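Local coordinates for protein putative oxidoreductase (Thermus thermophilus, PDB 2ISM) that is a putative oxidoreductase of the glucose/sorbosone dehydrogenase family, built as a six-bladed beta-propeller and modelled with a bound calcium ion, at residues B[205-219]-B[269-281]. Sequence-based numbering, arbitrary orientation.
Sequences QGLAWHPKTGELFSS and PPGNLAFFRGDLY
Phe275 lays its ring on the face of the 205-219 hairpin, its far edge pointing at the face of Phe217. CZ of Phe275 stands 3.4 Å from CD2 of Phe217 with the ring planes at 76°, a T-shaped pair. One face of Phe275 takes a CH-pi contact from His210 CA, 3.8 Å from the ring centroid, while Leu280 CD1 of its own hairpin lies over the opposite face, so the ring is clamped on both sides. The imidazole of His210 meets it obliquely, and Pro211 CD packs against CG and CB of Phe275. Further along, Leu273 is turned with CG between its backbone N and carbonyl carbon (chi1 38°), which brings CD1 tightly against Ala208 CB at 3.4 Å.

Polar bonds close the other end. Asn272 OD1 accepts from Leu207 N at 2.9 Å, the donor tilted 16° from the carbonyl plane, and also takes a weak bond from Leu273 N. A water joins Asn272 ND2 to Leu207 O, and Glu319 holds the same amide nitrogen. Ser219 OG donates to Gly271 O at 2.7 Å, close to the line of that carbonyl.

This is packing between neighbouring propeller blades: innermost strand 270-276 of one lies against strands 208-209 and 216-220 of the other, flanked on its far side by strand 317-322, whose Val320 touches Ala274.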
ATOM      1  N   GLN B 205      -4.076  10.648 -21.446  1.00 11.98           N
ATOM      2  CA  GLN B 205      -2.725  10.114 -21.296  1.00 10.94           C
ATOM      3  C   GLN B 205      -2.622   9.053 -20.206  1.00 11.98           C
ATOM      4  O   GLN B 205      -1.587   8.409 -20.049  1.00 11.10           O
ATOM      5  CB  GLN B 205      -1.702  11.248 -21.240  1.00 10.79           C
ATOM      6  CG  GLN B 205      -1.665  12.127 -22.488  1.00 11.93           C
ATOM      7  CD  GLN B 205      -0.621  13.227 -22.385  1.00 18.40           C
ATOM      8  OE1 GLN B 205      -0.237  13.628 -21.286  1.00 21.08           O
ATOM      9  NE2 GLN B 205      -0.168  13.729 -23.530  1.00 20.60           N
ATOM     10  N   GLY B 206      -3.703   8.872 -19.457  1.00 11.77           N
ATOM     11  CA  GLY B 206      -3.701   7.882 -18.397  1.00 11.87           C
ATOM     12  C   GLY B 206      -4.572   6.650 -18.533  1.00 10.54           C
ATOM     13  O   GLY B 206      -5.656   6.710 -19.106  1.00 11.66           O
ATOM     14  N   LEU B 207      -4.084   5.528 -18.010  1.00 13.10           N
ATOM     15  CA  LEU B 207      -4.801   4.256 -18.045  1.00 12.23           C
ATOM     16  C   LEU B 207      -4.519   3.507 -16.754  1.00 13.14           C
ATOM     17  O   LEU B 207      -3.362   3.261 -16.419  1.00 11.01           O
ATOM     18  CB  LEU B 207      -4.325   3.393 -19.218  1.00 14.68           C
ATOM     19  CG  LEU B 207      -4.649   3.809 -20.655  1.00 11.71           C
ATOM     20  CD1 LEU B 207      -3.900   2.908 -21.633  1.00 11.91           C
ATOM     21  CD2 LEU B 207      -6.148   3.722 -20.885  1.00 12.02           C
ATOM     22  N   ALA B 208      -5.571   3.136 -16.033  1.00 14.76           N
ATOM     23  CA  ALA B 208      -5.404   2.402 -14.785  1.00 13.40           C
ATOM     24  C   ALA B 208      -6.627   1.530 -14.521  1.00 11.70           C
ATOM     25  O   ALA B 208      -7.758   1.946 -14.765  1.00 13.34           O
ATOM     26  CB  ALA B 208      -5.189   3.374 -13.638  1.00 14.81           C
ATOM     27  N   TRP B 209      -6.397   0.318 -14.032  1.00 14.52           N
ATOM     28  CA  TRP B 209      -7.495  -0.603 -13.738  1.00 15.16           C
ATOM     29  C   TRP B 209      -7.684  -0.807 -12.238  1.00 12.64           C
ATOM     30  O   TRP B 209      -6.722  -1.022 -11.503  1.00 14.81           O
ATOM     31  CB  TRP B 209      -7.239  -1.952 -14.418  1.00 14.64           C
ATOM     32  CG  TRP B 209      -7.461  -1.934 -15.907  1.00 13.27           C
ATOM     33  CD1 TRP B 209      -8.636  -2.168 -16.564  1.00 12.26           C
ATOM     34  CD2 TRP B 209      -6.486  -1.637 -16.917  1.00 11.90           C
ATOM     35  NE1 TRP B 209      -8.453  -2.038 -17.924  1.00 13.90           N
ATOM     36  CE2 TRP B 209      -7.146  -1.712 -18.165  1.00 12.80           C
ATOM     37  CE3 TRP B 209      -5.123  -1.317 -16.887  1.00 14.17           C
ATOM     38  CZ2 TRP B 209      -6.484  -1.477 -19.376  1.00 12.88           C
ATOM     39  CZ3 TRP B 209      -4.464  -1.083 -18.093  1.00 15.07           C
ATOM     40  CH2 TRP B 209      -5.148  -1.165 -19.320  1.00 14.76           C
ATOM     41  N   HIS B 210      -8.931  -0.723 -11.787  1.00 16.50           N
ATOM     42  CA  HIS B 210      -9.245  -0.909 -10.374  1.00 17.38           C
ATOM     43  C   HIS B 210      -8.934  -2.371 -10.041  1.00 20.21           C
ATOM     44  O   HIS B 210      -9.468  -3.289 -10.665  1.00 18.00           O
ATOM     45  CB  HIS B 210     -10.724  -0.595 -10.125  1.00 17.04           C
ATOM     46  CG  HIS B 210     -11.081  -0.471  -8.677  1.00 24.89           C
ATOM     47  ND1 HIS B 210     -11.100  -1.548  -7.819  1.00 23.30           N
ATOM     48  CD2 HIS B 210     -11.426   0.609  -7.936  1.00 25.39           C
ATOM     49  CE1 HIS B 210     -11.441  -1.137  -6.609  1.00 25.34           C
ATOM     50  NE2 HIS B 210     -11.643   0.167  -6.654  1.00 23.48           N
ATOM     51  N   PRO B 211      -8.068  -2.602  -9.042  1.00 21.34           N
ATOM     52  CA  PRO B 211      -7.679  -3.959  -8.638  1.00 21.73           C
ATOM     53  C   PRO B 211      -8.807  -4.914  -8.244  1.00 22.80           C
ATOM     54  O   PRO B 211      -8.698  -6.125  -8.448  1.00 24.41           O
ATOM     55  CB  PRO B 211      -6.699  -3.705  -7.491  1.00 25.46           C
ATOM     56  CG  PRO B 211      -7.229  -2.445  -6.878  1.00 27.12           C
ATOM     57  CD  PRO B 211      -7.535  -1.603  -8.098  1.00 24.55           C
ATOM     58  N   LYS B 212      -9.889  -4.377  -7.697  1.00 21.06           N
ATOM     59  CA  LYS B 212     -11.004  -5.210  -7.265  1.00 27.15           C
ATOM     60  C   LYS B 212     -12.035  -5.489  -8.355  1.00 26.29           C
ATOM     61  O   LYS B 212     -12.445  -6.632  -8.556  1.00 25.92           O
ATOM     62  CB  LYS B 212     -11.711  -4.555  -6.071  1.00 28.44           C
ATOM     63  CG  LYS B 212     -10.780  -4.179  -4.928  1.00 38.09           C
ATOM     64  CD  LYS B 212     -10.267  -5.408  -4.191  1.00 46.05           C
ATOM     65  CE  LYS B 212      -8.766  -5.321  -3.950  1.00 49.86           C
ATOM     66  NZ  LYS B 212      -8.269  -6.436  -3.094  1.00 50.48           N
ATOM     67  N   THR B 213     -12.444  -4.441  -9.063  1.00 23.33           N
ATOM     68  CA  THR B 213     -13.469  -4.563 -10.091  1.00 24.63           C
ATOM     69  C   THR B 213     -12.982  -4.809 -11.515  1.00 24.60           C
ATOM     70  O   THR B 213     -13.725  -5.341 -12.341  1.00 23.73           O
ATOM     71  CB  THR B 213     -14.344  -3.308 -10.116  1.00 25.66           C
ATOM     72  OG1 THR B 213     -13.551  -2.190 -10.542  1.00 24.64           O
ATOM     73  CG2 THR B 213     -14.905  -3.024  -8.723  1.00 24.92           C
ATOM     74  N   GLY B 214     -11.752  -4.409 -11.811  1.00 23.55           N
ATOM     75  CA  GLY B 214     -11.233  -4.595 -13.155  1.00 22.84           C
ATOM     76  C   GLY B 214     -11.677  -3.471 -14.074  1.00 21.05           C
ATOM     77  O   GLY B 214     -11.402  -3.486 -15.274  1.00 20.09           O
ATOM     78  N   GLU B 215     -12.372  -2.489 -13.507  1.00 18.53           N
ATOM     79  CA  GLU B 215     -12.853  -1.341 -14.275  1.00 16.99           C
ATOM     80  C   GLU B 215     -11.693  -0.458 -14.723  1.00 19.22           C
ATOM     81  O   GLU B 215     -10.727  -0.270 -13.984  1.00 15.19           O
ATOM     82  CB  GLU B 215     -13.805  -0.502 -13.423  1.00 20.11           C
ATOM     83  CG  GLU B 215     -15.143  -1.153 -13.129  1.00 22.16           C
ATOM     84  CD  GLU B 215     -15.923  -0.382 -12.084  1.00 18.48           C
ATOM     85  OE1 GLU B 215     -15.453  -0.326 -10.928  1.00 25.84           O
ATOM     86  OE2 GLU B 215     -16.991   0.172 -12.418  1.00 23.76           O
ATOM     87  N   LEU B 216     -11.807   0.096 -15.929  1.00 17.04           N
ATOM     88  CA  LEU B 216     -10.771   0.965 -16.480  1.00 17.70           C
ATOM     89  C   LEU B 216     -11.033   2.434 -16.176  1.00 14.00           C
ATOM     90  O   LEU B 216     -12.140   2.932 -16.362  1.00 12.33           O
ATOM     91  CB  LEU B 216     -10.671   0.783 -17.996  1.00 12.77           C
ATOM     92  CG  LEU B 216      -9.748   1.767 -18.729  1.00 17.26           C
ATOM     93  CD1 LEU B 216      -8.321   1.598 -18.226  1.00 15.29           C
ATOM     94  CD2 LEU B 216      -9.821   1.526 -20.231  1.00 10.88           C
ATOM     95  N   PHE B 217     -10.004   3.115 -15.692  1.00 14.50           N
ATOM     96  CA  PHE B 217     -10.083   4.532 -15.373  1.00 15.88           C
ATOM     97  C   PHE B 217      -9.056   5.237 -16.241  1.00 14.94           C
ATOM     98  O   PHE B 217      -7.986   4.692 -16.505  1.00 15.33           O
ATOM     99  CB  PHE B 217      -9.755   4.769 -13.900  1.00 13.73           C
ATOM    100  CG  PHE B 217     -10.822   4.296 -12.965  1.00 17.98           C
ATOM    101  CD1 PHE B 217     -11.667   5.207 -12.340  1.00 23.67           C
ATOM    102  CD2 PHE B 217     -11.000   2.940 -12.726  1.00 15.92           C
ATOM    103  CE1 PHE B 217     -12.680   4.771 -11.484  1.00 28.52           C
ATOM    104  CE2 PHE B 217     -12.009   2.492 -11.874  1.00 15.51           C
ATOM    105  CZ  PHE B 217     -12.850   3.411 -11.253  1.00 24.41           C
ATOM    106  N   SER B 218      -9.384   6.445 -16.681  1.00 11.96           N
ATOM    107  CA  SER B 218      -8.482   7.205 -17.530  1.00 12.68           C
ATOM    108  C   SER B 218      -8.445   8.669 -17.108  1.00 15.85           C
ATOM    109  O   SER B 218      -9.391   9.182 -16.510  1.00 14.04           O
ATOM    110  CB  SER B 218      -8.945   7.097 -18.988  1.00 11.88           C
ATOM    111  OG  SER B 218      -8.118   7.839 -19.865  1.00 14.36           O
ATOM    112  N   SER B 219      -7.340   9.335 -17.415  1.00 13.38           N
ATOM    113  CA  SER B 219      -7.194  10.745 -17.092  1.00 11.91           C
ATOM    114  C   SER B 219      -6.976  11.475 -18.401  1.00 14.00           C
ATOM    115  O   SER B 219      -6.432  10.903 -19.348  1.00 14.80           O
ATOM    116  CB  SER B 219      -5.986  10.968 -16.178  1.00 11.09           C
ATOM    117  OG  SER B 219      -4.790  10.542 -16.807  1.00 16.43           O
ATOM    118  N   PRO B 269      -4.055  19.662 -15.073  1.00 19.41           N
ATOM    119  CA  PRO B 269      -3.613  18.851 -16.211  1.00 18.53           C
ATOM    120  C   PRO B 269      -2.890  17.587 -15.758  1.00 16.49           C
ATOM    121  O   PRO B 269      -1.807  17.670 -15.179  1.00 15.45           O
ATOM    122  CB  PRO B 269      -2.641  19.780 -16.940  1.00 16.07           C
ATOM    123  CG  PRO B 269      -3.119  21.149 -16.609  1.00 21.70           C
ATOM    124  CD  PRO B 269      -3.646  21.072 -15.204  1.00 20.07           C
ATOM    125  N   PRO B 270      -3.488  16.430 -16.024  1.00 17.36           N
ATOM    126  CA  PRO B 270      -2.960  15.159 -15.527  1.00 16.18           C
ATOM    127  C   PRO B 270      -2.016  14.371 -16.413  1.00 17.63           C
ATOM    128  O   PRO B 270      -2.064  14.442 -17.640  1.00 13.47           O
ATOM    129  CB  PRO B 270      -4.231  14.367 -15.261  1.00 12.28           C
ATOM    130  CG  PRO B 270      -5.052  14.731 -16.463  1.00 16.17           C
ATOM    131  CD  PRO B 270      -4.824  16.245 -16.611  1.00 16.76           C
ATOM    132  N   GLY B 271      -1.149  13.616 -15.751  1.00 17.29           N
ATOM    133  CA  GLY B 271      -0.246  12.731 -16.443  1.00 15.40           C
ATOM    134  C   GLY B 271      -0.980  11.405 -16.319  1.00 17.22           C
ATOM    135  O   GLY B 271      -2.200  11.343 -16.519  1.00 16.90           O
ATOM    136  N   ASN B 272      -0.273  10.346 -15.953  1.00 13.84           N
ATOM    137  CA  ASN B 272      -0.921   9.051 -15.813  1.00 15.30           C
ATOM    138  C   ASN B 272      -1.568   8.965 -14.432  1.00 17.04           C
ATOM    139  O   ASN B 272      -1.471   9.893 -13.630  1.00 11.37           O
ATOM    140  CB  ASN B 272       0.110   7.930 -15.980  1.00 10.92           C
ATOM    141  CG  ASN B 272      -0.523   6.607 -16.384  1.00 15.49           C
ATOM    142  OD1 ASN B 272      -1.732   6.521 -16.580  1.00 14.23           O
ATOM    143  ND2 ASN B 272       0.298   5.569 -16.511  1.00 11.83           N
ATOM    144  N   LEU B 273      -2.260   7.865 -14.168  1.00 13.27           N
ATOM    145  CA  LEU B 273      -2.879   7.657 -12.861  1.00 15.55           C
ATOM    146  C   LEU B 273      -2.708   6.190 -12.503  1.00 16.40           C
ATOM    147  O   LEU B 273      -2.467   5.362 -13.382  1.00 12.82           O
ATOM    148  CB  LEU B 273      -4.368   8.038 -12.865  1.00 16.43           C
ATOM    149  CG  LEU B 273      -5.318   7.779 -14.042  1.00 27.26           C
ATOM    150  CD1 LEU B 273      -4.942   6.540 -14.823  1.00 20.00           C
ATOM    151  CD2 LEU B 273      -6.735   7.678 -13.490  1.00 20.01           C
ATOM    152  N   ALA B 274      -2.813   5.865 -11.220  1.00 13.24           N
ATOM    153  CA  ALA B 274      -2.648   4.480 -10.798  1.00 13.84           C
ATOM    154  C   ALA B 274      -3.315   4.204  -9.465  1.00 18.28           C
ATOM    155  O   ALA B 274      -3.426   5.092  -8.620  1.00 16.23           O
ATOM    156  CB  ALA B 274      -1.163   4.142 -10.706  1.00 11.77           C
ATOM    157  N   PHE B 275      -3.762   2.964  -9.285  1.00 18.47           N
ATOM    158  CA  PHE B 275      -4.385   2.557  -8.034  1.00 18.83           C
ATOM    159  C   PHE B 275      -3.264   2.103  -7.109  1.00 19.06           C
ATOM    160  O   PHE B 275      -2.420   1.288  -7.482  1.00 18.93           O
ATOM    161  CB  PHE B 275      -5.397   1.439  -8.287  1.00 17.96           C
ATOM    162  CG  PHE B 275      -6.708   1.937  -8.835  1.00 19.52           C
ATOM    163  CD1 PHE B 275      -7.675   2.467  -7.984  1.00 22.67           C
ATOM    164  CD2 PHE B 275      -6.959   1.919 -10.202  1.00 18.65           C
ATOM    165  CE1 PHE B 275      -8.872   2.972  -8.488  1.00 18.60           C
ATOM    166  CE2 PHE B 275      -8.154   2.423 -10.718  1.00 18.20           C
ATOM    167  CZ  PHE B 275      -9.111   2.950  -9.860  1.00 19.84           C
ATOM    168  N   PHE B 276      -3.255   2.657  -5.905  1.00 21.04           N
ATOM    169  CA  PHE B 276      -2.218   2.371  -4.925  1.00 24.08           C
ATOM    170  C   PHE B 276      -2.832   2.467  -3.532  1.00 22.20           C
ATOM    171  O   PHE B 276      -3.368   3.507  -3.152  1.00 22.73           O
ATOM    172  CB  PHE B 276      -1.096   3.407  -5.097  1.00 20.63           C
ATOM    173  CG  PHE B 276       0.068   3.234  -4.163  1.00 19.30           C
ATOM    174  CD1 PHE B 276       0.907   2.130  -4.263  1.00 16.06           C
ATOM    175  CD2 PHE B 276       0.361   4.216  -3.218  1.00 22.06           C
ATOM    176  CE1 PHE B 276       2.027   2.005  -3.437  1.00 22.04           C
ATOM    177  CE2 PHE B 276       1.477   4.103  -2.388  1.00 22.84           C
ATOM    178  CZ  PHE B 276       2.312   2.996  -2.499  1.00 21.16           C
ATOM    179  N   ARG B 277      -2.772   1.369  -2.788  1.00 27.43           N
ATOM    180  CA  ARG B 277      -3.311   1.314  -1.431  1.00 29.99           C
ATOM    181  C   ARG B 277      -4.785   1.693  -1.308  1.00 30.62           C
ATOM    182  O   ARG B 277      -5.176   2.429  -0.399  1.00 30.87           O
ATOM    183  CB  ARG B 277      -2.456   2.185  -0.506  1.00 26.88           C
ATOM    184  CG  ARG B 277      -1.013   1.702  -0.454  1.00 31.95           C
ATOM    185  CD  ARG B 277      -0.146   2.510   0.485  1.00 32.59           C
ATOM    186  NE  ARG B 277       1.232   2.025   0.465  1.00 32.34           N
ATOM    187  CZ  ARG B 277       2.222   2.560   1.169  1.00 34.28           C
ATOM    188  NH1 ARG B 277       1.987   3.600   1.958  1.00 37.21           N
ATOM    189  NH2 ARG B 277       3.448   2.061   1.080  1.00 25.08           N
ATOM    190  N   GLY B 278      -5.598   1.183  -2.228  1.00 26.90           N
ATOM    191  CA  GLY B 278      -7.024   1.449  -2.195  1.00 27.20           C
ATOM    192  C   GLY B 278      -7.465   2.813  -2.686  1.00 28.52           C
ATOM    193  O   GLY B 278      -8.662   3.098  -2.723  1.00 33.72           O
ATOM    194  N   ASP B 279      -6.514   3.660  -3.062  1.00 23.32           N
ATOM    195  CA  ASP B 279      -6.849   4.991  -3.550  1.00 21.19           C
ATOM    196  C   ASP B 279      -6.367   5.181  -4.983  1.00 18.71           C
ATOM    197  O   ASP B 279      -5.517   4.435  -5.467  1.00 20.49           O
ATOM    198  CB  ASP B 279      -6.219   6.061  -2.652  1.00 24.86           C
ATOM    199  CG  ASP B 279      -6.713   5.982  -1.220  1.00 33.90           C
ATOM    200  OD1 ASP B 279      -7.946   5.988  -1.012  1.00 28.69           O
ATOM    201  OD2 ASP B 279      -5.867   5.919  -0.302  1.00 40.62           O
ATOM    202  N   LEU B 280      -6.919   6.183  -5.656  1.00 20.67           N
ATOM    203  CA  LEU B 280      -6.542   6.475  -7.032  1.00 18.93           C
ATOM    204  C   LEU B 280      -5.614   7.681  -7.032  1.00 20.82           C
ATOM    205  O   LEU B 280      -6.012   8.773  -6.628  1.00 23.27           O
ATOM    206  CB  LEU B 280      -7.791   6.770  -7.868  1.00 15.27           C
ATOM    207  CG  LEU B 280      -7.612   7.046  -9.365  1.00 15.55           C
ATOM    208  CD1 LEU B 280      -6.710   5.988  -9.986  1.00 15.82           C
ATOM    209  CD2 LEU B 280      -8.979   7.061 -10.046  1.00 13.52           C
ATOM    210  N   TYR B 281      -4.375   7.479  -7.472  1.00 19.73           N
ATOM    211  CA  TYR B 281      -3.393   8.559  -7.516  1.00 14.64           C
ATOM    212  C   TYR B 281      -3.297   9.142  -8.916  1.00 17.59           C
ATOM    213  O   TYR B 281      -3.274   8.404  -9.898  1.00 15.31           O
ATOM    214  CB  TYR B 281      -2.027   8.042  -7.075  1.00 18.65           C
ATOM    215  CG  TYR B 281      -1.937   7.770  -5.591  1.00 23.33           C
ATOM    216  CD1 TYR B 281      -1.142   8.568  -4.766  1.00 26.35           C
ATOM    217  CD2 TYR B 281      -2.659   6.729  -5.007  1.00 23.10           C
ATOM    218  CE1 TYR B 281      -1.065   8.338  -3.397  1.00 24.31           C
ATOM    219  CE2 TYR B 281      -2.590   6.492  -3.634  1.00 25.39           C
ATOM    220  CZ  TYR B 281      -1.792   7.300  -2.838  1.00 27.46           C
ATOM    221  OH  TYR B 281      -1.715   7.072  -1.485  1.00 30.86           O
TER
HETATM  222  O   HOH W   1      -0.710   3.253 -17.463  1.00 30.13           O
HETATM  223  O   HOH W   2     -11.476   1.546  -4.096  1.00 43.82           O